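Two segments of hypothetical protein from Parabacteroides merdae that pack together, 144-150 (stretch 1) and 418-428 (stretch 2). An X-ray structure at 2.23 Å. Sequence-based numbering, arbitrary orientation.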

# COMPACT_ATOMS: atom_id res chain seq x y z
N MSE A 144 10.84 -15.57 5.07
CA MSE A 144 10.19 -14.63 4.19
C MSE A 144 10.06 -13.28 4.83
O MSE A 144 9.77 -13.18 6.01
CB MSE A 144 8.80 -15.13 3.85
CG MSE A 144 8.82 -15.89 2.54
SE MSE A 144 7.03 -16.66 2.27
CE MSE A 144 6.07 -14.96 2.36
N LEU A 145 10.29 -12.25 4.02
CA LEU A 145 9.94 -10.88 4.35
C LEU A 145 8.95 -10.42 3.29
O LEU A 145 9.23 -10.54 2.10
CB LEU A 145 11.20 -9.98 4.34
CG LEU A 145 11.00 -8.47 4.47
CD1 LEU A 145 10.22 -8.10 5.73
CD2 LEU A 145 12.35 -7.76 4.48
N TYR A 146 7.80 -9.90 3.71
CA TYR A 146 6.76 -9.50 2.76
C TYR A 146 6.06 -8.23 3.24
O TYR A 146 5.90 -8.04 4.44
CB TYR A 146 5.73 -10.62 2.62
CG TYR A 146 4.93 -10.60 1.34
CD1 TYR A 146 5.56 -10.49 0.11
CD2 TYR A 146 3.55 -10.74 1.36
CE1 TYR A 146 4.83 -10.49 -1.07
CE2 TYR A 146 2.81 -10.74 0.18
CZ TYR A 146 3.47 -10.61 -1.03
OH TYR A 146 2.77 -10.61 -2.20
N ASP A 147 5.67 -7.37 2.30
CA ASP A 147 4.81 -6.25 2.65
C ASP A 147 3.39 -6.40 2.09
O ASP A 147 3.07 -7.39 1.45
CB ASP A 147 5.46 -4.88 2.32
CG ASP A 147 5.70 -4.66 0.83
OD1 ASP A 147 5.26 -5.46 -0.02
OD2 ASP A 147 6.34 -3.63 0.52
N ILE A 148 2.54 -5.42 2.37
CA ILE A 148 1.12 -5.54 2.15
C ILE A 148 0.65 -4.56 1.07
O ILE A 148 0.30 -3.41 1.36
CB ILE A 148 0.37 -5.32 3.48
CG1 ILE A 148 0.88 -6.32 4.52
CG2 ILE A 148 -1.14 -5.46 3.27
CD1 ILE A 148 0.46 -6.03 5.94
N MSE A 149 0.64 -5.04 -0.18
CA MSE A 149 0.18 -4.27 -1.34
C MSE A 149 -1.27 -4.62 -1.62
O MSE A 149 -1.56 -5.48 -2.45
CB MSE A 149 1.05 -4.58 -2.56
CG MSE A 149 2.52 -4.22 -2.34
SE MSE A 149 2.74 -2.27 -2.25
CE MSE A 149 3.03 -2.06 -0.33
N THR A 150 -2.18 -3.94 -0.95
CA THR A 150 -3.61 -4.22 -1.06
C THR A 150 -4.23 -3.89 -2.43
O THR A 150 -5.16 -4.57 -2.87
CB THR A 150 -4.38 -3.46 0.03
OG1 THR A 150 -3.97 -2.09 0.04
CG2 THR A 150 -4.11 -4.07 1.40
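Stretch 2, residues 418-428: WEVPNMLAKYY

Stretch 2 lies on stretch 1 as a helix over a short strand. From E419 to Y428 its phi/psi pairs are helical, and the i to i-4 ladder confirms this, from M423 N to E419 O at 2.9 Å through Y428 N to L424 O at 2.8 Å. In stretch 1, L145 and Y146 are extended. The N-to-C directions of strand and helix differ by 56°, and the axes approach to 9.8 Å. CA atoms pair Y146 with V420 at 8.1 Å and D147 with M423 at 8.2 Å, so side chains must span the gap.

Most of the polar evidence centres on D147, whose CA-to-CB bond points toward the helix. Its OD2 receives a hydrogen bond from Y427 OH at 2.7 Å and forms a salt bridge with K426 NZ, also at 2.7 Å. The other carboxylate oxygen, OD1, accepts from water 1 at 2.9 Å. That water also donates to E419 OE1 at 3.0 Å; with both its donations directed at carboxylates, it links two acidic groups that lack a direct contact.

E419 is satisfied at its second oxygen as well: Y146 OH donates to E419 OE2 at 2.6 Å. The CA-to-CB bond of Y146 points sideways, but chi1 of -157° (t) brings the ring's end nearer the helix, and OE2 lies close to the ring plane, at its edge. Both E419 oxygens have further hydrogen bonds just outside the stretches.

Between these polar groups sits selenomethionine M423, which buries 63 Å² against stretch 1. Its CE lies 4.0 Å from Y146 CD1 at the ring edge and 3.6 Å from L145 O, while its SE is 3.4 Å from D147 OD1. The SE is 5.2 Å from the Y146 ring centroid, 56° off the normal, an oblique approach. Selenomethionine M149 adds a contact, SE to K426 NZ at 3.4 Å.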

# COMPACT_ATOMS: atom_id res chain seq x y z
N TRP A 418 9.64 -12.61 -8.95
CA TRP A 418 9.66 -11.16 -9.13
C TRP A 418 9.46 -10.35 -7.84
O TRP A 418 9.80 -9.17 -7.81
CB TRP A 418 8.62 -10.75 -10.19
CG TRP A 418 7.24 -11.30 -9.94
CD1 TRP A 418 6.73 -12.48 -10.42
CD2 TRP A 418 6.21 -10.72 -9.13
NE1 TRP A 418 5.45 -12.65 -9.97
CE2 TRP A 418 5.10 -11.59 -9.18
CE3 TRP A 418 6.11 -9.54 -8.38
CZ2 TRP A 418 3.91 -11.33 -8.51
CZ3 TRP A 418 4.93 -9.28 -7.70
CH2 TRP A 418 3.84 -10.17 -7.78
N GLU A 419 8.95 -10.97 -6.79
CA GLU A 419 8.48 -10.23 -5.61
C GLU A 419 9.58 -9.46 -4.85
O GLU A 419 9.44 -8.27 -4.61
CB GLU A 419 7.70 -11.14 -4.65
CG GLU A 419 6.25 -11.36 -5.07
CD GLU A 419 5.30 -10.28 -4.56
OE1 GLU A 419 5.74 -9.14 -4.28
OE2 GLU A 419 4.09 -10.57 -4.41
N VAL A 420 10.66 -10.14 -4.46
CA VAL A 420 11.72 -9.49 -3.70
C VAL A 420 12.42 -8.42 -4.54
O VAL A 420 12.49 -7.26 -4.12
CB VAL A 420 12.73 -10.50 -3.13
CG1 VAL A 420 13.96 -9.79 -2.56
CG2 VAL A 420 12.06 -11.35 -2.06
N PRO A 421 12.92 -8.79 -5.73
CA PRO A 421 13.56 -7.73 -6.52
C PRO A 421 12.64 -6.53 -6.79
O PRO A 421 13.11 -5.40 -6.77
CB PRO A 421 13.98 -8.44 -7.82
CG PRO A 421 13.27 -9.75 -7.83
CD PRO A 421 12.97 -10.10 -6.40
N ASN A 422 11.35 -6.77 -7.01
CA ASN A 422 10.41 -5.67 -7.28
C ASN A 422 10.01 -4.85 -6.05
O ASN A 422 9.72 -3.65 -6.19
CB ASN A 422 9.17 -6.19 -8.01
CG ASN A 422 9.50 -6.73 -9.40
OD1 ASN A 422 10.66 -6.72 -9.82
ND2 ASN A 422 8.48 -7.18 -10.11
N MSE A 423 10.00 -5.46 -4.87
CA MSE A 423 9.84 -4.71 -3.62
C MSE A 423 11.03 -3.78 -3.48
O MSE A 423 10.88 -2.59 -3.18
CB MSE A 423 9.71 -5.62 -2.40
CG MSE A 423 8.32 -6.24 -2.30
SE MSE A 423 8.09 -7.27 -0.64
CE MSE A 423 9.01 -8.94 -1.12
N LEU A 424 12.23 -4.30 -3.72
CA LEU A 424 13.43 -3.47 -3.69
C LEU A 424 13.42 -2.36 -4.74
O LEU A 424 13.77 -1.23 -4.43
CB LEU A 424 14.68 -4.34 -3.86
CG LEU A 424 15.08 -5.17 -2.64
CD1 LEU A 424 16.26 -6.05 -3.01
CD2 LEU A 424 15.41 -4.27 -1.46
N ALA A 425 13.01 -2.67 -5.97
CA ALA A 425 12.93 -1.63 -7.01
C ALA A 425 11.96 -0.53 -6.61
O ALA A 425 12.20 0.65 -6.84
CB ALA A 425 12.53 -2.23 -8.35
N LYS A 426 10.86 -0.95 -5.98
CA LYS A 426 9.83 -0.05 -5.52
C LYS A 426 10.39 0.92 -4.49
O LYS A 426 10.24 2.14 -4.63
CB LYS A 426 8.71 -0.87 -4.88
CG LYS A 426 7.48 -0.10 -4.46
CD LYS A 426 6.86 -0.66 -3.19
CE LYS A 426 6.61 -2.15 -3.25
NZ LYS A 426 6.11 -2.73 -1.99
N TYR A 427 11.02 0.37 -3.45
CA TYR A 427 11.58 1.17 -2.37
C TYR A 427 12.80 1.98 -2.81
O TYR A 427 13.05 3.07 -2.29
CB TYR A 427 11.91 0.30 -1.15
CG TYR A 427 10.68 -0.14 -0.41
CD1 TYR A 427 9.87 0.79 0.23
CD2 TYR A 427 10.30 -1.48 -0.37
CE1 TYR A 427 8.72 0.40 0.88
CE2 TYR A 427 9.15 -1.88 0.28
CZ TYR A 427 8.37 -0.93 0.91
OH TYR A 427 7.23 -1.30 1.57
N TYR A 428 13.56 1.46 -3.78
CA TYR A 428 14.63 2.26 -4.39
C TYR A 428 14.03 3.51 -5.01
O TYR A 428 14.54 4.62 -4.83
CB TYR A 428 15.39 1.47 -5.45
CG TYR A 428 16.40 2.32 -6.20
CD1 TYR A 428 17.64 2.62 -5.64
CD2 TYR A 428 16.11 2.85 -7.44
CE1 TYR A 428 18.56 3.40 -6.31
CE2 TYR A 428 17.02 3.65 -8.12
CZ TYR A 428 18.25 3.92 -7.55
OH TYR A 428 19.16 4.71 -8.22
O HOH W 1 4.67 -7.08 -2.33